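Local structure of telomere length regulator taz1 (4ZMI) at residues L110-L120 / R211-V221. The protein binds double-stranded telomeric DNA and regulates telomere length and function in fission yeast, this chain being its helical domain. Numbering follows the deposited sequence.
Sequences LLDNTNKHLTL and RASFPAFVNAV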
loop_
_atom_site.group_PDB
_atom_site.type_symbol
_atom_site.label_atom_id
_atom_site.label_comp_id
_atom_site.label_asym_id
_atom_site.label_seq_id
_atom_site.Cartn_x
_atom_site.Cartn_y
_atom_site.Cartn_z
ATOM N N LEU A 110 -4.248 5.345 6.122
ATOM C CA LEU A 110 -3.850 6.657 6.642
ATOM C C LEU A 110 -4.452 6.905 8.008
ATOM O O LEU A 110 -4.074 7.855 8.694
ATOM C CB LEU A 110 -4.322 7.761 5.707
ATOM C CG LEU A 110 -3.637 7.752 4.351
ATOM C CD1 LEU A 110 -4.402 8.627 3.376
ATOM C CD2 LEU A 110 -2.171 8.185 4.497
ATOM N N LEU A 111 -5.408 6.061 8.387
ATOM C CA LEU A 111 -6.091 6.190 9.669
ATOM C C LEU A 111 -5.359 5.458 10.795
ATOM O O LEU A 111 -5.770 5.515 11.950
ATOM C CB LEU A 111 -7.537 5.690 9.554
ATOM C CG LEU A 111 -8.431 6.441 8.561
ATOM C CD1 LEU A 111 -9.832 5.858 8.499
ATOM C CD2 LEU A 111 -8.484 7.930 8.918
ATOM N N ASP A 112 -4.279 4.761 10.456
ATOM C CA ASP A 112 -3.543 3.963 11.440
ATOM C C ASP A 112 -2.765 4.872 12.391
ATOM O O ASP A 112 -1.673 5.321 12.067
ATOM C CB ASP A 112 -2.592 2.993 10.719
ATOM C CG ASP A 112 -1.595 2.337 11.656
ATOM O OD1 ASP A 112 -1.826 2.326 12.884
ATOM O OD2 ASP A 112 -0.565 1.836 11.158
ATOM N N ASN A 113 -3.303 5.119 13.580
ATOM C CA ASN A 113 -2.618 6.009 14.518
ATOM C C ASN A 113 -1.369 5.429 15.191
ATOM O O ASN A 113 -0.834 6.041 16.103
ATOM C CB ASN A 113 -3.590 6.612 15.550
ATOM C CG ASN A 113 -4.057 5.611 16.595
ATOM O OD1 ASN A 113 -3.298 4.753 17.049
ATOM N ND2 ASN A 113 -5.321 5.730 16.994
ATOM N N THR A 114 -0.910 4.253 14.762
ATOM C CA THR A 114 0.374 3.748 15.244
ATOM C C THR A 114 1.485 4.163 14.276
ATOM O O THR A 114 2.674 3.991 14.559
ATOM C CB THR A 114 0.392 2.221 15.343
ATOM O OG1 THR A 114 0.134 1.658 14.051
ATOM C CG2 THR A 114 -0.654 1.714 16.343
ATOM N N ASN A 115 1.083 4.702 13.128
ATOM C CA ASN A 115 2.017 5.095 12.076
ATOM C C ASN A 115 2.820 3.930 11.452
ATOM O O ASN A 115 3.862 4.146 10.818
ATOM C CB ASN A 115 2.961 6.192 12.584
ATOM C CG ASN A 115 2.213 7.427 13.054
ATOM O OD1 ASN A 115 1.220 7.820 12.457
ATOM N ND2 ASN A 115 2.681 8.032 14.134
ATOM N N LYS A 116 2.352 2.697 11.639
ATOM C CA LYS A 116 2.989 1.547 10.978
ATOM C C LYS A 116 2.677 1.494 9.482
ATOM O O LYS A 116 3.498 1.058 8.682
ATOM C CB LYS A 116 2.571 0.230 11.644
ATOM C CG LYS A 116 3.251 -0.026 12.982
ATOM C CD LYS A 116 2.714 -1.324 13.583
ATOM C CE LYS A 116 3.380 -1.652 14.904
ATOM N NZ LYS A 116 2.803 -2.872 15.536
ATOM N N HIS A 117 1.487 1.950 9.118
ATOM C CA HIS A 117 1.017 1.937 7.738
ATOM C C HIS A 117 1.422 0.675 6.967
ATOM O O HIS A 117 2.036 0.753 5.905
ATOM C CB HIS A 117 1.474 3.198 7.023
ATOM C CG HIS A 117 1.167 4.458 7.779
ATOM N ND1 HIS A 117 -0.127 4.875 8.029
ATOM C CD2 HIS A 117 1.977 5.380 8.345
ATOM C CE1 HIS A 117 -0.089 6.010 8.714
ATOM N NE2 HIS A 117 1.171 6.336 8.920
ATOM N N LEU A 118 1.088 -0.485 7.521
ATOM C CA LEU A 118 1.422 -1.759 6.880
ATOM C C LEU A 118 0.885 -1.829 5.469
ATOM O O LEU A 118 1.554 -2.352 4.598
ATOM C CB LEU A 118 0.888 -2.942 7.685
ATOM C CG LEU A 118 1.388 -3.009 9.121
ATOM C CD1 LEU A 118 0.717 -4.176 9.832
ATOM C CD2 LEU A 118 2.889 -3.155 9.116
ATOM N N THR A 119 -0.309 -1.291 5.229
ATOM C CA THR A 119 -0.925 -1.459 3.902
ATOM C C THR A 119 -0.277 -0.561 2.867
ATOM O O THR A 119 -0.072 -0.957 1.725
ATOM C CB THR A 119 -2.418 -1.162 3.908
ATOM O OG1 THR A 119 -3.031 -1.862 4.988
ATOM C CG2 THR A 119 -3.055 -1.599 2.606
ATOM N N LEU A 120 0.042 0.662 3.266
ATOM C CA LEU A 120 0.757 1.561 2.366
ATOM C C LEU A 120 2.146 0.974 2.099
ATOM O O LEU A 120 2.638 0.989 0.965
ATOM C CB LEU A 120 0.856 2.951 2.987
ATOM C CG LEU A 120 -0.499 3.636 2.974
ATOM C CD1 LEU A 120 -0.475 4.977 3.719
ATOM C CD2 LEU A 120 -0.923 3.828 1.541
ATOM N N ARG A 211 10.202 14.426 9.644
ATOM C CA ARG A 211 8.972 13.784 9.194
ATOM C C ARG A 211 8.171 14.850 8.458
ATOM O O ARG A 211 8.258 16.034 8.804
ATOM C CB ARG A 211 8.213 13.247 10.410
ATOM C CG ARG A 211 6.793 12.811 10.150
ATOM C CD ARG A 211 5.906 13.178 11.329
ATOM N NE ARG A 211 5.592 12.027 12.165
ATOM C CZ ARG A 211 6.303 11.676 13.227
ATOM N NH1 ARG A 211 7.363 12.397 13.570
ATOM N NH2 ARG A 211 5.958 10.614 13.942
ATOM N N ALA A 212 7.435 14.465 7.418
ATOM C CA ALA A 212 6.563 15.439 6.763
ATOM C C ALA A 212 5.291 15.667 7.554
ATOM O O ALA A 212 4.921 14.853 8.395
ATOM C CB ALA A 212 6.247 15.041 5.359
ATOM N N SER A 213 4.641 16.795 7.297
ATOM C CA SER A 213 3.357 17.069 7.902
ATOM C C SER A 213 2.345 16.076 7.350
ATOM O O SER A 213 2.433 15.661 6.185
ATOM C CB SER A 213 2.907 18.468 7.544
ATOM O OG SER A 213 2.903 18.607 6.138
ATOM N N PHE A 214 1.384 15.708 8.192
ATOM C CA PHE A 214 0.348 14.765 7.807
ATOM C C PHE A 214 -0.432 15.172 6.551
ATOM O O PHE A 214 -0.571 14.365 5.638
ATOM C CB PHE A 214 -0.592 14.443 8.975
ATOM C CG PHE A 214 -1.428 13.214 8.737
ATOM C CD1 PHE A 214 -0.835 11.968 8.682
ATOM C CD2 PHE A 214 -2.789 13.308 8.540
ATOM C CE1 PHE A 214 -1.584 10.833 8.450
ATOM C CE2 PHE A 214 -3.544 12.176 8.318
ATOM C CZ PHE A 214 -2.940 10.937 8.274
ATOM N N PRO A 215 -0.935 16.419 6.485
ATOM C CA PRO A 215 -1.711 16.772 5.290
ATOM C C PRO A 215 -0.865 16.711 4.031
ATOM O O PRO A 215 -1.386 16.563 2.926
ATOM C CB PRO A 215 -2.109 18.218 5.559
ATOM C CG PRO A 215 -1.087 18.706 6.508
ATOM C CD PRO A 215 -0.863 17.553 7.416
ATOM N N ALA A 216 0.440 16.837 4.201
ATOM C CA ALA A 216 1.330 16.731 3.070
ATOM C C ALA A 216 1.582 15.257 2.776
ATOM O O ALA A 216 1.679 14.844 1.618
ATOM C CB ALA A 216 2.633 17.461 3.346
ATOM N N PHE A 217 1.703 14.469 3.839
ATOM C CA PHE A 217 1.832 13.026 3.702
ATOM C C PHE A 217 0.621 12.504 2.948
ATOM O O PHE A 217 0.752 11.848 1.907
ATOM C CB PHE A 217 1.950 12.377 5.078
ATOM C CG PHE A 217 1.981 10.871 5.043
ATOM C CD1 PHE A 217 2.848 10.205 4.203
ATOM C CD2 PHE A 217 1.159 10.121 5.873
ATOM C CE1 PHE A 217 2.883 8.819 4.173
ATOM C CE2 PHE A 217 1.205 8.733 5.844
ATOM C CZ PHE A 217 2.070 8.092 4.995
ATOM N N VAL A 218 -0.557 12.847 3.455
ATOM C CA VAL A 218 -1.806 12.391 2.872
ATOM C C VAL A 218 -1.886 12.776 1.414
ATOM O O VAL A 218 -2.148 11.938 0.553
ATOM C CB VAL A 218 -3.012 12.952 3.612
ATOM C CG1 VAL A 218 -4.297 12.625 2.868
ATOM C CG2 VAL A 218 -3.057 12.396 5.023
ATOM N N ASN A 219 -1.628 14.041 1.123
ATOM C CA ASN A 219 -1.657 14.475 -0.266
ATOM C C ASN A 219 -0.649 13.731 -1.143
ATOM O O ASN A 219 -0.937 13.419 -2.291
ATOM C CB ASN A 219 -1.541 16.001 -0.391
ATOM C CG ASN A 219 -2.894 16.698 -0.235
ATOM O OD1 ASN A 219 -3.922 16.210 -0.727
ATOM N ND2 ASN A 219 -2.901 17.836 0.460
ATOM N N ALA A 220 0.518 13.401 -0.609
ATOM C CA ALA A 220 1.468 12.624 -1.401
ATOM C C ALA A 220 0.942 11.183 -1.596
ATOM O O ALA A 220 1.119 10.585 -2.663
ATOM C CB ALA A 220 2.863 12.640 -0.769
ATOM N N VAL A 221 0.264 10.644 -0.588
ATOM C CA VAL A 221 -0.263 9.280 -0.693
ATOM C C VAL A 221 -1.334 9.233 -1.773
ATOM O O VAL A 221 -1.248 8.444 -2.713
ATOM C CB VAL A 221 -0.833 8.776 0.657
ATOM C CG1 VAL A 221 -1.609 7.482 0.465
ATOM C CG2 VAL A 221 0.288 8.551 1.635
#
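Leu110 points into the first turns of helix 214-229 and its two methyls divide the work. Leu110 CD2 lies 3.7 Å from Phe217 CE2 and 3.8 Å from Val221 CG2. Leu110 CD1 turns to Val218 and rests 4.0 Å from Val218 CG1. The backbone of Leu110 also takes part: Leu110 O sits near the plane of the Phe214 ring, at its edge, 3.3 Å from Phe214 CZ. Leu120 adds a second apolar touch, meeting Val221 tip to tip, with Leu120 CD2 3.9 Å from Val221 CG1.

Phe217 has CG anti to the backbone N (chi1 175°), which carries its ring across to His117. Phe217 CE2 stands over one face of the His117 ring, toward the rim and 3.9 Å from His117 NE2. The two ring planes are inclined obliquely, at 53°. Within its own helix, the Phe217 ring has Val221 CG2 over one face and Phe214 CD1 at its edge.

The imidazole is held at both nitrogens: ND1 is hydrogen-bonded to Asp109 O, and NE2 to Arg151 NE of helix 137-154. His117 is also the N-cap of helix 118-130. His117 N donates a hydrogen bond to Asp112 OD2 (2.9 Å), while Asp112 OD1 accepts from Thr114 N in an Asx turn. Phe214 and Phe217 both touch Arg151 as well.

The contact joins the turn leading into helix 118-130 to the start of helix 214-229, within the all-helical domain of Taz1. The two segments meet mainly through apolar side chains. The polar bonds lie behind them, fixing the His117 ring and the turn that carries it, and the Arg151 bond ties helix 137-154 to the same buried cluster.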